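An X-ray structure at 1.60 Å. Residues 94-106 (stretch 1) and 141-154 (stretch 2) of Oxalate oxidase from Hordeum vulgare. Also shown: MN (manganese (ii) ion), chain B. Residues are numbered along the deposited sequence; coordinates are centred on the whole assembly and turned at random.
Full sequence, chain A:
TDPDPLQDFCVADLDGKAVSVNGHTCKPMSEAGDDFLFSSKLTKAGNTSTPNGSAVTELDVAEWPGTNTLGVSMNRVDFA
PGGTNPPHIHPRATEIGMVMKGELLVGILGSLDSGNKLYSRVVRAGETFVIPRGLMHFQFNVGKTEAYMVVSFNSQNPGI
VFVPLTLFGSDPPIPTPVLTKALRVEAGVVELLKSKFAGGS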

ATOM      1  N   THR A  94      11.613   3.149  -7.500  1.00  3.81           N
ATOM      2  CA  THR A  94      11.904   4.309  -8.329  1.00  3.69           C
ATOM      3  C   THR A  94      13.216   4.912  -7.823  1.00  3.46           C
ATOM      4  O   THR A  94      13.476   4.890  -6.621  1.00  3.51           O
ATOM      5  CB  THR A  94      10.800   5.379  -8.219  1.00  3.50           C
ATOM      6  OG1 THR A  94       9.560   4.887  -8.754  1.00  3.90           O
ATOM      7  CG2 THR A  94      11.169   6.657  -8.965  1.00  3.14           C
ATOM      8  N   GLU A  95      14.032   5.437  -8.721  1.00  3.67           N
ATOM      9  CA  GLU A  95      15.295   6.071  -8.358  1.00  3.80           C
ATOM     10  C   GLU A  95      15.243   7.560  -8.694  1.00  3.73           C
ATOM     11  O   GLU A  95      14.697   7.964  -9.721  1.00  3.97           O
ATOM     12  CB  GLU A  95      16.456   5.397  -9.087  1.00  4.20           C
ATOM     13  CG  GLU A  95      17.815   6.060  -8.987  1.00  3.51           C
ATOM     14  CD  GLU A  95      18.849   5.435  -9.902  1.00  3.27           C
ATOM     15  OE1 GLU A  95      18.563   4.366 -10.479  1.00  3.63           O
ATOM     16  OE2 GLU A  95      19.949   5.995 -10.076  1.00  3.23           O
ATOM     17  N   ILE A  96      15.807   8.365  -7.804  1.00  3.49           N
ATOM     18  CA  ILE A  96      15.868   9.819  -8.002  1.00  3.32           C
ATOM     19  C   ILE A  96      17.285  10.264  -7.673  1.00  3.73           C
ATOM     20  O   ILE A  96      17.786   9.981  -6.581  1.00  3.31           O
ATOM     21  CB  ILE A  96      14.760  10.523  -7.215  1.00  3.16           C
ATOM     22  CG1 ILE A  96      14.675  12.009  -7.581  1.00  3.65           C
ATOM     23  CG2 ILE A  96      14.913  10.346  -5.710  1.00  3.53           C
ATOM     24  CD1 ILE A  96      13.395  12.674  -7.109  1.00  4.19           C
ATOM     25  N   GLY A  97      17.992  10.858  -8.644  1.00  4.00           N
ATOM     26  CA  GLY A  97      19.394  11.172  -8.395  1.00  4.30           C
ATOM     27  C   GLY A  97      19.861  12.553  -8.803  1.00  4.44           C
ATOM     28  O   GLY A  97      19.175  13.301  -9.495  1.00  4.15           O
ATOM     29  N   MET A  98      21.065  12.891  -8.338  1.00  4.31           N
ATOM     30  CA  MET A  98      21.682  14.171  -8.650  1.00  5.05           C
ATOM     31  C   MET A  98      23.138  13.938  -9.060  1.00  4.89           C
ATOM     32  O   MET A  98      23.842  13.196  -8.378  1.00  3.80           O
ATOM     33  CB  MET A  98      21.620  15.162  -7.481  1.00  6.47           C
ATOM     34  CG  MET A  98      22.244  16.504  -7.854  1.00  8.07           C
ATOM     35  SD  MET A  98      22.314  17.686  -6.498  1.00 11.10           S
ATOM     36  CE  MET A  98      20.661  18.363  -6.557  1.00 11.19           C
ATOM     37  N   VAL A  99      23.565  14.578 -10.144  1.00  4.78           N
ATOM     38  CA  VAL A  99      24.977  14.486 -10.532  1.00  5.76           C
ATOM     39  C   VAL A  99      25.759  15.485  -9.684  1.00  6.43           C
ATOM     40  O   VAL A  99      25.357  16.645  -9.585  1.00  6.30           O
ATOM     41  CB  VAL A  99      25.163  14.752 -12.030  1.00  5.74           C
ATOM     42  CG1 VAL A  99      26.628  14.940 -12.412  1.00  5.78           C
ATOM     43  CG2 VAL A  99      24.572  13.594 -12.829  1.00  5.95           C
ATOM     44  N   MET A 100      26.839  15.029  -9.062  1.00  7.34           N
ATOM     45  CA  MET A 100      27.628  15.911  -8.211  1.00  8.87           C
ATOM     46  C   MET A 100      28.810  16.534  -8.934  1.00  8.66           C
ATOM     47  O   MET A 100      29.170  17.680  -8.658  1.00  8.66           O
ATOM     48  CB  MET A 100      28.085  15.158  -6.965  1.00 10.36           C
ATOM     49  CG  MET A 100      26.976  14.761  -6.010  1.00 12.13           C
ATOM     50  SD  MET A 100      25.851  16.077  -5.548  1.00 13.90           S
ATOM     51  CE  MET A 100      26.904  17.527  -5.494  1.00 14.25           C
ATOM     52  N   LYS A 101      29.427  15.774  -9.831  1.00  8.92           N
ATOM     53  CA  LYS A 101      30.555  16.299 -10.600  1.00  9.40           C
ATOM     54  C   LYS A 101      30.644  15.569 -11.936  1.00  8.46           C
ATOM     55  O   LYS A 101      30.244  14.408 -12.033  1.00  7.85           O
ATOM     56  CB  LYS A 101      31.851  16.203  -9.813  1.00 11.26           C
ATOM     57  CG  LYS A 101      32.647  14.920  -9.909  1.00 13.06           C
ATOM     58  CD  LYS A 101      33.871  14.953  -9.004  1.00 14.59           C
ATOM     59  CE  LYS A 101      34.881  16.008  -9.398  1.00 15.74           C
ATOM     60  NZ  LYS A 101      35.630  15.675 -10.638  1.00 16.70           N
ATOM     61  N   GLY A 102      31.151  16.253 -12.953  1.00  7.65           N
ATOM     62  CA  GLY A 102      31.320  15.650 -14.265  1.00  6.64           C
ATOM     63  C   GLY A 102      30.092  15.756 -15.151  1.00  6.18           C
ATOM     64  O   GLY A 102      29.161  16.516 -14.903  1.00  5.88           O
ATOM     65  N   GLU A 103      30.149  15.046 -16.277  1.00  6.35           N
ATOM     66  CA  GLU A 103      29.111  15.055 -17.293  1.00  6.74           C
ATOM     67  C   GLU A 103      28.653  13.629 -17.594  1.00  5.88           C
ATOM     68  O   GLU A 103      29.435  12.828 -18.113  1.00  5.25           O
ATOM     69  CB  GLU A 103      29.626  15.699 -18.584  1.00  8.18           C
ATOM     70  CG  GLU A 103      30.216  17.088 -18.426  1.00 10.02           C
ATOM     71  CD  GLU A 103      30.775  17.658 -19.710  1.00 11.20           C
ATOM     72  OE1 GLU A 103      30.066  18.463 -20.345  1.00 12.61           O
ATOM     73  OE2 GLU A 103      31.916  17.312 -20.075  1.00 12.13           O
ATOM     74  N   LEU A 104      27.406  13.307 -17.261  1.00  5.18           N
ATOM     75  CA  LEU A 104      26.900  11.963 -17.493  1.00  4.63           C
ATOM     76  C   LEU A 104      25.726  11.896 -18.466  1.00  4.14           C
ATOM     77  O   LEU A 104      24.703  12.558 -18.266  1.00  3.81           O
ATOM     78  CB  LEU A 104      26.422  11.330 -16.178  1.00  5.20           C
ATOM     79  CG  LEU A 104      27.427  10.994 -15.086  1.00  5.85           C
ATOM     80  CD1 LEU A 104      26.692  10.532 -13.830  1.00  6.35           C
ATOM     81  CD2 LEU A 104      28.402   9.916 -15.533  1.00  6.06           C
ATOM     82  N   LEU A 105      25.855  11.044 -19.480  1.00  3.42           N
ATOM     83  CA  LEU A 105      24.728  10.753 -20.365  1.00  3.57           C
ATOM     84  C   LEU A 105      23.844   9.768 -19.588  1.00  3.58           C
ATOM     85  O   LEU A 105      24.300   8.692 -19.196  1.00  4.61           O
ATOM     86  CB  LEU A 105      25.147  10.140 -21.696  1.00  3.56           C
ATOM     87  CG  LEU A 105      23.994   9.697 -22.609  1.00  3.54           C
ATOM     88  CD1 LEU A 105      23.271  10.902 -23.190  1.00  3.72           C
ATOM     89  CD2 LEU A 105      24.490   8.772 -23.709  1.00  3.46           C
ATOM     90  N   VAL A 106      22.635  10.192 -19.270  1.00  3.33           N
ATOM     91  CA  VAL A 106      21.686   9.382 -18.513  1.00  3.63           C
ATOM     92  C   VAL A 106      20.572   8.950 -19.467  1.00  3.59           C
ATOM     93  O   VAL A 106      19.964   9.820 -20.093  1.00  4.14           O
ATOM     94  CB  VAL A 106      21.066  10.170 -17.348  1.00  3.42           C
ATOM     95  CG1 VAL A 106      20.047   9.323 -16.590  1.00  3.29           C
ATOM     96  CG2 VAL A 106      22.154  10.595 -16.360  1.00  3.51           C
ATOM     97  N   ASN A 141      29.785   8.113 -18.751  1.00  4.99           N
ATOM     98  CA  ASN A 141      30.588   9.316 -18.541  1.00  5.50           C
ATOM     99  C   ASN A 141      31.142   9.852 -19.855  1.00  6.08           C
ATOM    100  O   ASN A 141      32.079   9.286 -20.418  1.00  6.68           O
ATOM    101  CB  ASN A 141      31.714   9.028 -17.543  1.00  5.40           C
ATOM    102  CG  ASN A 141      32.523  10.255 -17.173  1.00  5.50           C
ATOM    103  OD1 ASN A 141      32.259  11.354 -17.660  1.00  6.01           O
ATOM    104  ND2 ASN A 141      33.517  10.081 -16.309  1.00  5.46           N
ATOM    105  N   VAL A 142      30.612  10.992 -20.299  1.00  6.28           N
ATOM    106  CA  VAL A 142      31.009  11.573 -21.574  1.00  7.35           C
ATOM    107  C   VAL A 142      32.026  12.697 -21.415  1.00  8.33           C
ATOM    108  O   VAL A 142      32.446  13.287 -22.414  1.00  8.40           O
ATOM    109  CB  VAL A 142      29.806  12.118 -22.373  1.00  7.21           C
ATOM    110  CG1 VAL A 142      28.830  11.002 -22.714  1.00  7.28           C
ATOM    111  CG2 VAL A 142      29.111  13.242 -21.619  1.00  7.79           C
ATOM    112  N   GLY A 143      32.415  12.990 -20.181  1.00  8.80           N
ATOM    113  CA  GLY A 143      33.390  14.043 -19.919  1.00 10.62           C
ATOM    114  C   GLY A 143      34.804  13.471 -19.891  1.00 11.43           C
ATOM    115  O   GLY A 143      35.002  12.264 -20.018  1.00 11.68           O
ATOM    116  N   LYS A 144      35.788  14.347 -19.700  1.00 12.98           N
ATOM    117  CA  LYS A 144      37.181  13.922 -19.658  1.00 14.01           C
ATOM    118  C   LYS A 144      37.663  13.715 -18.226  1.00 14.38           C
ATOM    119  O   LYS A 144      38.799  13.297 -18.001  1.00 14.96           O
ATOM    120  CB  LYS A 144      38.103  14.931 -20.337  1.00 15.03           C
ATOM    121  CG  LYS A 144      37.771  15.327 -21.763  1.00 15.75           C
ATOM    122  CD  LYS A 144      39.036  15.785 -22.482  1.00 16.38           C
ATOM    123  CE  LYS A 144      38.757  16.848 -23.526  1.00 16.49           C
ATOM    124  NZ  LYS A 144      39.802  16.882 -24.589  1.00 16.07           N
ATOM    125  N   THR A 145      36.834  14.073 -17.256  1.00 14.30           N
ATOM    126  CA  THR A 145      37.156  13.946 -15.850  1.00 14.40           C
ATOM    127  C   THR A 145      36.297  12.862 -15.197  1.00 13.85           C
ATOM    128  O   THR A 145      35.304  12.418 -15.764  1.00 13.42           O
ATOM    129  CB  THR A 145      36.885  15.250 -15.068  1.00 15.01           C
ATOM    130  OG1 THR A 145      35.487  15.568 -15.162  1.00 15.96           O
ATOM    131  CG2 THR A 145      37.700  16.409 -15.609  1.00 15.78           C
ATOM    132  N   GLU A 146      36.693  12.477 -13.991  1.00 13.49           N
ATOM    133  CA  GLU A 146      35.929  11.481 -13.236  1.00 13.50           C
ATOM    134  C   GLU A 146      34.587  12.104 -12.861  1.00 12.24           C
ATOM    135  O   GLU A 146      34.548  13.289 -12.512  1.00 12.41           O
ATOM    136  CB  GLU A 146      36.722  11.107 -11.994  1.00 15.11           C
ATOM    137  CG  GLU A 146      36.073  10.106 -11.058  1.00 17.43           C
ATOM    138  CD  GLU A 146      36.902   9.954  -9.791  1.00 18.65           C
ATOM    139  OE1 GLU A 146      37.372  10.992  -9.275  1.00 19.98           O
ATOM    140  OE2 GLU A 146      37.073   8.812  -9.328  1.00 19.41           O
ATOM    141  N   ALA A 147      33.501  11.346 -12.948  1.00 10.45           N
ATOM    142  CA  ALA A 147      32.189  11.890 -12.603  1.00  9.30           C
ATOM    143  C   ALA A 147      31.593  11.128 -11.424  1.00  8.57           C
ATOM    144  O   ALA A 147      32.030  10.007 -11.154  1.00  8.37           O
ATOM    145  CB  ALA A 147      31.250  11.824 -13.797  1.00  9.12           C
ATOM    146  N   TYR A 148      30.655  11.753 -10.710  1.00  8.44           N
ATOM    147  CA  TYR A 148      29.997  11.012  -9.628  1.00  8.51           C
ATOM    148  C   TYR A 148      28.592  11.552  -9.388  1.00  7.29           C
ATOM    149  O   TYR A 148      28.289  12.711  -9.661  1.00  6.72           O
ATOM    150  CB  TYR A 148      30.839  10.944  -8.377  1.00 10.91           C
ATOM    151  CG  TYR A 148      30.729  11.944  -7.265  1.00 12.72           C
ATOM    152  CD1 TYR A 148      29.796  11.788  -6.244  1.00 13.60           C
ATOM    153  CD2 TYR A 148      31.578  13.042  -7.192  1.00 13.67           C
ATOM    154  CE1 TYR A 148      29.702  12.699  -5.205  1.00 14.22           C
ATOM    155  CE2 TYR A 148      31.495  13.963  -6.164  1.00 14.36           C
ATOM    156  CZ  TYR A 148      30.556  13.782  -5.172  1.00 14.69           C
ATOM    157  OH  TYR A 148      30.466  14.698  -4.146  1.00 15.55           O
ATOM    158  N   MET A 149      27.721  10.651  -8.947  1.00  5.59           N
ATOM    159  CA  MET A 149      26.339  10.981  -8.638  1.00  5.05           C
ATOM    160  C   MET A 149      25.921  10.287  -7.343  1.00  4.64           C
ATOM    161  O   MET A 149      26.533   9.300  -6.933  1.00  4.85           O
ATOM    162  CB  MET A 149      25.403  10.524  -9.762  1.00  4.53           C
ATOM    163  CG  MET A 149      25.446   9.032 -10.023  1.00  4.25           C
ATOM    164  SD  MET A 149      24.389   8.483 -11.369  1.00  3.73           S
ATOM    165  CE  MET A 149      24.350   6.712 -11.074  1.00  4.46           C
ATOM    166  N   VAL A 150      24.946  10.851  -6.652  1.00  4.70           N
ATOM    167  CA  VAL A 150      24.345  10.258  -5.463  1.00  4.78           C
ATOM    168  C   VAL A 150      22.844  10.136  -5.731  1.00  4.80           C
ATOM    169  O   VAL A 150      22.233  11.124  -6.149  1.00  5.00           O
ATOM    170  CB  VAL A 150      24.594  11.084  -4.194  1.00  4.96           C
ATOM    171  CG1 VAL A 150      23.859  10.473  -3.005  1.00  5.42           C
ATOM    172  CG2 VAL A 150      26.079  11.201  -3.864  1.00  5.39           C
ATOM    173  N   VAL A 151      22.282   8.941  -5.570  1.00  4.98           N
ATOM    174  CA  VAL A 151      20.868   8.719  -5.834  1.00  4.83           C
ATOM    175  C   VAL A 151      20.143   8.183  -4.601  1.00  5.01           C
ATOM    176  O   VAL A 151      20.747   7.596  -3.704  1.00  5.00           O
ATOM    177  CB  VAL A 151      20.633   7.755  -7.012  1.00  5.11           C
ATOM    178  CG1 VAL A 151      21.446   8.117  -8.250  1.00  5.31           C
ATOM    179  CG2 VAL A 151      20.926   6.312  -6.619  1.00  5.10           C
ATOM    180  N   SER A 152      18.825   8.346  -4.599  1.00  3.98           N
ATOM    181  CA  SER A 152      17.968   7.836  -3.542  1.00  3.70           C
ATOM    182  C   SER A 152      16.922   6.923  -4.181  1.00  3.61           C
ATOM    183  O   SER A 152      16.646   7.033  -5.373  1.00  3.27           O
ATOM    184  CB  SER A 152      17.271   8.944  -2.764  1.00  4.00           C
ATOM    185  OG  SER A 152      18.196   9.789  -2.107  1.00  4.74           O
ATOM    186  N   PHE A 153      16.391   6.009  -3.382  1.00  2.89           N
ATOM    187  CA  PHE A 153      15.389   5.067  -3.842  1.00  3.13           C
ATOM    188  C   PHE A 153      14.208   5.070  -2.870  1.00  3.06           C
ATOM    189  O   PHE A 153      14.373   5.339  -1.682  1.00  2.80           O
ATOM    190  CB  PHE A 153      15.902   3.628  -3.909  1.00  3.37           C
ATOM    191  CG  PHE A 153      17.087   3.413  -4.805  1.00  3.32           C
ATOM    192  CD1 PHE A 153      18.373   3.533  -4.308  1.00  3.27           C
ATOM    193  CD2 PHE A 153      16.910   3.096  -6.144  1.00  3.17           C
ATOM    194  CE1 PHE A 153      19.468   3.345  -5.130  1.00  3.31           C
ATOM    195  CE2 PHE A 153      18.003   2.910  -6.970  1.00  3.22           C
ATOM    196  CZ  PHE A 153      19.281   3.027  -6.464  1.00  3.30           C
ATOM    197  N   ASN A 154      13.080   4.578  -3.365  1.00  3.70           N
ATOM    198  CA  ASN A 154      11.892   4.493  -2.514  1.00  4.03           C
ATOM    199  C   ASN A 154      11.676   3.072  -2.003  1.00  3.25           C
ATOM    200  O   ASN A 154      10.567   2.581  -1.864  1.00  3.49           O
ATOM    201  CB  ASN A 154      10.681   5.061  -3.209  1.00  4.93           C
ATOM    202  CG  ASN A 154      10.048   4.387  -4.381  1.00  3.86           C
ATOM    203  OD1 ASN A 154      10.707   3.757  -5.189  1.00  5.67           O
ATOM    204  ND2 ASN A 154       8.725   4.561  -4.451  1.00  4.25           N
TER
HETATM  205 MN    MN B 202      19.841   2.791 -11.286  1.00  4.51          MN
HETATM  206  O   HOH W   1      21.000   4.536 -12.061  1.00  2.39           O
HETATM  207  O   HOH W   2      32.817  13.845 -16.516  1.00  8.68           O
HETATM  208  O   HOH W   3      34.556  17.068 -18.886  1.00 26.22           O
HETATM  209  O   HOH W   4      21.544   2.422  -9.584  1.00  5.72           O

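The core of the contact is an antiparallel strand pair, 95-101 against 147-153, whose directions differ by 161°; the two stretches together bury 1151 Å², both sides summed. Its frame is backbone. Ile 96 N gives a hydrogen bond to Ser 152 O (2.9 Å) and Ser 152 N returns one to Ile 96 O (2.8 Å); Met 98 N to Val 150 O (3.0 Å) and Val 150 N to Met 98 O (3.1 Å) repeat the pattern two residues on. The ladder rests on main-chain atoms, and the side chains say most where its regularity breaks.

It breaks beside Tyr 148, which at 91 Å² has the most area covered by the other stretch. Between Val 99 and Lys 101 the register slips by one residue, a beta bulge, and Tyr 148 O accepts from two successive amides, Met 100 N at 2.8 Å and Lys 101 N at 3.3 Å. Tyr 148 N donates to Lys 101 O (3.0 Å), restoring the ladder beyond the bulge. The extra residue, Met 100, has its CA-to-CB bond directed toward the opposing strand, and its CB lies over one face of the Tyr 148 ring, 3.5 Å from the centroid, in a CH-pi contact. A flat, broad side chain suits this site because it offers a surface to the residue the bulge inserts.

Lys 101, with 89 Å² covered, makes double use of its length. Its methylenes run beside the same ring, CG coming within 3.5 Å of Tyr 148 CD2, while its NZ reaches back to donate a hydrogen bond to Glu 146 O (3.2 Å). The long aliphatic stem packs on the aromatic and the charged tip stays with a polar partner at a partly exposed edge.

Leu 104, covered over 71 Å², fills the other side of the sheet. Its CD2 meets Ala 147 CB at 3.8 Å and its CD1 meets Met 149 SD at 3.9 Å, so the two methyls of one branched residue reach different neighbors. Between these regions sits Gly 102, where phi is 87° and psi -171°. A CB here would jam against the preceding carbonyl and lie 2.4 Å from Ala 147 CB; glycine answers both constraints. Gly 97 follows a related rule within the ladder: its CA lies 3.8 Å from Val 151 CA, a spacing its lack of a side chain allows, since a CB on Gly 97 would fall 2.5 Å from Val 151 CG1, a clash.

The ends are closed by polar groups. Thr 94 N donates to Asn 154 OD1 (2.6 Å), and Asn 154 N to Thr 94 O (3.3 Å). At the far end Val 142 N donates to Glu 103 O (3.1 Å), and water 2 joins the stretches, accepting from Glu 103 N (2.9 Å) and donating to Asn 141 OD1 (2.8 Å). Buried Glu 95 is paid for by metal: its OE1 binds the manganese at 2.2 Å, and its OE2 takes a hydrogen bond from water 1 (2.7 Å), itself a manganese ligand.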